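Local structure of amino Transferase (Eubacterium rectale, 3ELE) at the interface of chains A and B. The protein transfers amino groups between amino acids and keto acids with pyridoxal-5'-phosphate as cofactor, as a class I and II aminotransferase. Coordinates in Å, arbitrary orientation; residue numbers count along the deposited sequence, not the author numbering. Chains: chain A/B, Amino Transferase.

Contact 1: the interface of chains A and B. Residues chain A 72, 106, 284, 286-287; chain B 109-110, 256.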
loop_
_atom_site.group_PDB
_atom_site.type_symbol
_atom_site.label_atom_id
_atom_site.label_comp_id
_atom_site.label_asym_id
_atom_site.label_seq_id
_atom_site.Cartn_x
_atom_site.Cartn_y
_atom_site.Cartn_z
ATOM N N TYR A 72 -14.536 -3.204 -0.623
ATOM C CA TYR A 72 -13.363 -3.816 -1.255
ATOM C C TYR A 72 -13.691 -4.115 -2.725
ATOM O O TYR A 72 -14.808 -4.537 -3.039
ATOM C CB TYR A 72 -12.990 -5.188 -0.654
ATOM C CG TYR A 72 -12.583 -5.233 0.794
ATOM C CD1 TYR A 72 -11.393 -4.648 1.213
ATOM C CD2 TYR A 72 -13.353 -5.922 1.744
ATOM C CE1 TYR A 72 -10.982 -4.698 2.559
ATOM C CE2 TYR A 72 -12.949 -5.984 3.107
ATOM C CZ TYR A 72 -11.747 -5.364 3.493
ATOM O OH TYR A 72 -11.309 -5.404 4.798
HETATM N N MSE A 106 -1.558 1.059 -5.607
HETATM C CA MSE A 106 -1.576 2.256 -4.793
HETATM C C MSE A 106 -0.391 3.154 -5.131
HETATM O O MSE A 106 0.430 3.476 -4.265
HETATM C CB MSE A 106 -1.616 1.839 -3.323
HETATM C CG MSE A 106 -2.903 1.006 -3.048
HETATM SE SE MSE A 106 -3.211 0.695 -1.218
HETATM C CE MSE A 106 -1.793 -0.472 -0.971
ATOM N N GLY A 284 1.185 -6.482 1.679
ATOM C CA GLY A 284 0.093 -5.985 2.500
ATOM C C GLY A 284 -0.970 -5.211 1.747
ATOM O O GLY A 284 -1.740 -4.504 2.384
ATOM N N VAL A 286 -4.418 -4.850 -0.342
ATOM C CA VAL A 286 -5.704 -5.572 -0.458
ATOM C C VAL A 286 -6.395 -5.141 -1.759
ATOM O O VAL A 286 -6.886 -5.988 -2.513
ATOM C CB VAL A 286 -6.564 -5.389 0.783
ATOM C CG1 VAL A 286 -7.931 -6.053 0.620
ATOM C CG2 VAL A 286 -5.827 -5.943 1.985
ATOM N N CYS A 287 -6.441 -3.835 -1.999
ATOM C CA CYS A 287 -6.900 -3.280 -3.271
ATOM C C CYS A 287 -6.572 -1.789 -3.339
ATOM O O CYS A 287 -6.370 -1.168 -2.295
ATOM C CB CYS A 287 -8.412 -3.460 -3.458
ATOM S SG CYS A 287 -9.503 -2.568 -2.314
ATOM N N ALA B 109 -4.203 -4.418 7.070
ATOM C CA ALA B 109 -3.260 -5.320 6.383
ATOM C C ALA B 109 -1.889 -4.656 6.276
ATOM O O ALA B 109 -0.888 -5.279 6.536
ATOM C CB ALA B 109 -3.775 -5.708 4.977
ATOM N N ALA B 110 -1.865 -3.373 5.916
ATOM C CA ALA B 110 -0.608 -2.591 5.880
ATOM C C ALA B 110 -0.021 -2.428 7.278
ATOM O O ALA B 110 1.177 -2.642 7.448
ATOM C CB ALA B 110 -0.818 -1.222 5.264
ATOM N N ARG B 256 -8.846 2.028 2.193
ATOM C CA ARG B 256 -7.490 1.754 2.643
ATOM C C ARG B 256 -6.949 2.869 3.546
ATOM O O ARG B 256 -6.077 3.646 3.130
ATOM C CB ARG B 256 -6.555 1.501 1.430
ATOM C CG ARG B 256 -7.112 0.625 0.290
ATOM C CD ARG B 256 -7.807 -0.636 0.799
ATOM N NE ARG B 256 -6.923 -1.402 1.674
ATOM C CZ ARG B 256 -7.258 -2.097 2.763
ATOM N NH1 ARG B 256 -8.489 -2.108 3.244
ATOM N NH2 ARG B 256 -6.310 -2.758 3.421
HETATM O O HOH W 1 -4.512 -2.059 -0.115
HETATM O O HOH W 2 -3.347 -2.455 2.273
#
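B:Arg256 pushes its folded side chain against the A:Gly284 to A:Cys287 loop of the neighbouring subunit, and the closest packing lies along that loop. Its CG methylene lies 3.2 Å from the backbone O of A:Cys287, while the guanidinium group offers one face to A:Val286. There CB of the valine stands 3.9 Å from CZ of the arginine, displaced toward the rim of the flat group. Bends at chi2 and chi3 (-46° and -54°) turn the arginine back over the valine. CG2 of the same valine also reaches CB of B:Ala109, 3.6 Å away, at the start of helix 108-119.

Beside the guanidinium edge carrying NE and NH2, two waters take over from direct contact. Water 1 is gripped by the backbone N of A:Val286 (2.8 Å), by N and O of A:Cys287 and by NE of B:Arg256. Water 2, at the guanidinium edge and in its plane, links NH2 of B:Arg256 to the carbonyl O of A:Gly284 (2.6 Å) and bonds to water 1. Looser contacts come from SE of A:Met106, a selenomethionine, 4.2 Å from CG of B:Arg256, and from CE1 of A:Tyr72, 3.7 Å from NH1 of B:Arg256, its ring turned 46° from the guanidinium. This tyrosine probably serves the cofactor pocket of chain B.

In this family the arginine holds the cofactor phosphate; the loop and its waters brace it from the other chain, so the site is probably built from both subunits.

Contact 2: the interface of chains A and B. Residues chain A 57, 61, 291-292; chain B 57, 61, 291-292.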
loop_
_atom_site.group_PDB
_atom_site.type_symbol
_atom_site.label_atom_id
_atom_site.label_comp_id
_atom_site.label_asym_id
_atom_site.label_seq_id
_atom_site.Cartn_x
_atom_site.Cartn_y
_atom_site.Cartn_z
ATOM N N ILE A 57 -15.544 12.795 -8.264
ATOM C CA ILE A 57 -15.549 12.420 -6.832
ATOM C C ILE A 57 -16.874 12.856 -6.177
ATOM O O ILE A 57 -17.500 12.071 -5.447
ATOM C CB ILE A 57 -14.348 13.015 -6.055
ATOM C CG1 ILE A 57 -13.031 12.374 -6.481
ATOM C CG2 ILE A 57 -14.498 12.789 -4.544
ATOM C CD1 ILE A 57 -11.812 13.107 -5.957
ATOM N N VAL A 61 -19.785 10.124 -4.567
ATOM C CA VAL A 61 -20.205 10.367 -3.185
ATOM C C VAL A 61 -21.717 10.696 -3.082
ATOM O O VAL A 61 -22.372 10.272 -2.126
ATOM C CB VAL A 61 -19.293 11.462 -2.527
ATOM C CG1 VAL A 61 -19.933 12.102 -1.337
ATOM C CG2 VAL A 61 -17.911 10.857 -2.172
ATOM N N LEU A 291 -12.759 4.458 -4.268
ATOM C CA LEU A 291 -13.279 5.762 -4.749
ATOM C C LEU A 291 -12.510 6.202 -6.000
ATOM O O LEU A 291 -13.121 6.608 -7.001
ATOM C CB LEU A 291 -13.196 6.844 -3.649
ATOM C CG LEU A 291 -13.459 8.306 -4.028
ATOM C CD1 LEU A 291 -14.844 8.404 -4.587
ATOM C CD2 LEU A 291 -13.277 9.240 -2.838
ATOM N N PHE A 292 -11.179 6.068 -5.935
ATOM C CA PHE A 292 -10.280 6.458 -7.040
ATOM C C PHE A 292 -10.332 5.495 -8.225
ATOM O O PHE A 292 -10.255 5.952 -9.357
ATOM C CB PHE A 292 -8.866 6.765 -6.537
ATOM C CG PHE A 292 -8.846 7.863 -5.503
ATOM C CD1 PHE A 292 -9.239 9.158 -5.839
ATOM C CD2 PHE A 292 -8.489 7.617 -4.192
ATOM C CE1 PHE A 292 -9.262 10.168 -4.867
ATOM C CE2 PHE A 292 -8.502 8.628 -3.224
ATOM C CZ PHE A 292 -8.893 9.882 -3.557
ATOM N N ILE B 57 -16.158 14.362 2.347
ATOM C CA ILE B 57 -15.503 14.197 1.030
ATOM C C ILE B 57 -16.001 15.293 0.045
ATOM O O ILE B 57 -15.185 15.895 -0.651
ATOM C CB ILE B 57 -15.675 12.769 0.449
ATOM C CG1 ILE B 57 -14.966 11.727 1.324
ATOM C CG2 ILE B 57 -15.077 12.668 -0.966
ATOM C CD1 ILE B 57 -15.346 10.298 1.002
ATOM N N VAL B 61 -13.377 18.252 -1.367
ATOM C CA VAL B 61 -13.301 18.430 -2.827
ATOM C C VAL B 61 -13.843 19.807 -3.303
ATOM O O VAL B 61 -13.298 20.406 -4.239
ATOM C CB VAL B 61 -13.964 17.199 -3.540
ATOM C CG1 VAL B 61 -14.377 17.493 -4.935
ATOM C CG2 VAL B 61 -12.996 15.965 -3.469
ATOM N N LEU B 291 -6.918 12.488 0.707
ATOM C CA LEU B 291 -8.352 12.831 0.905
ATOM C C LEU B 291 -8.949 12.204 2.167
ATOM O O LEU B 291 -9.675 12.865 2.902
ATOM C CB LEU B 291 -9.200 12.372 -0.300
ATOM C CG LEU B 291 -10.717 12.658 -0.270
ATOM C CD1 LEU B 291 -10.960 14.142 -0.115
ATOM C CD2 LEU B 291 -11.389 12.114 -1.516
ATOM N N PHE B 292 -8.657 10.923 2.382
ATOM C CA PHE B 292 -9.190 10.189 3.533
ATOM C C PHE B 292 -8.509 10.600 4.861
ATOM O O PHE B 292 -9.164 10.621 5.900
ATOM C CB PHE B 292 -9.195 8.666 3.260
ATOM C CG PHE B 292 -10.021 8.289 2.043
ATOM C CD1 PHE B 292 -11.366 8.616 1.976
ATOM C CD2 PHE B 292 -9.463 7.618 0.960
ATOM C CE1 PHE B 292 -12.135 8.288 0.849
ATOM C CE2 PHE B 292 -10.232 7.285 -0.168
ATOM C CZ PHE B 292 -11.558 7.628 -0.215
#
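A:Ile57 and B:Ile57 face each other from two copies of helix 51-63 that run roughly antiparallel, their CA atoms 8.1 Å apart, while Leu291 and Phe292 of each chain come from helix 290-296.

Between the longer helices the branched side chains mesh through their CG2 methyls. CG2 of A:Ile57 meets CG2 of B:Ile57 at 3.6 Å, the two side chains crossing at about a right angle. One turn farther along, CG2 of A:Val61 packs on CG2 of B:Ile57, also at 3.6 Å, and the twin contact joins B:Val61 to A:Ile57. In each isoleucine the CG1 branch lies beside the backbone N (chi1 -69° in A:Ile57), which leaves CG2 to point across the seam.

The shorter helices contribute a leucine and a ring from each chain. CZ of B:Phe292 abuts CD2 of A:Leu291 at 3.5 Å, and CB of that leucine sits in the ring plane, at its edge. CD2 of A:Leu291 and CD2 of B:Leu291 touch at 3.7 Å. The rings of A:Phe292 and B:Phe292 lie alongside one another, pointing opposite ways, and meet CE2 to CE2 at 3.8 Å with their planes about 59° apart, so they are inclined rather than stacked. An alanine in place of B:Phe292 would probably leave CD2 and CB of A:Leu291 without the ring edge they pack on and open a gap beside the ring of A:Phe292.

Aliphatic and aromatic groups thus interlock about the two-fold axis, forming an apolar seam that probably helps to hold the two subunits together as a dimer.

About 17 Å separates the centres of the C-alpha atoms of contact 1 and contact 2, and no residue belongs to both. In sequence, however, they nearly join: the loop that supplies Val286 and Cys287 to contact 1 runs directly into helix 290-296, whose Leu291 and Phe292 serve contact 2. Contact 2 straddles the two-fold axis, whereas contact 1 has a twin with the chains exchanged. An apolar seam at the axis may therefore help to set the loops that brace the pocket arginine of each partner, a way of coupling dimer assembly to active-site formation that fits this aminotransferase family.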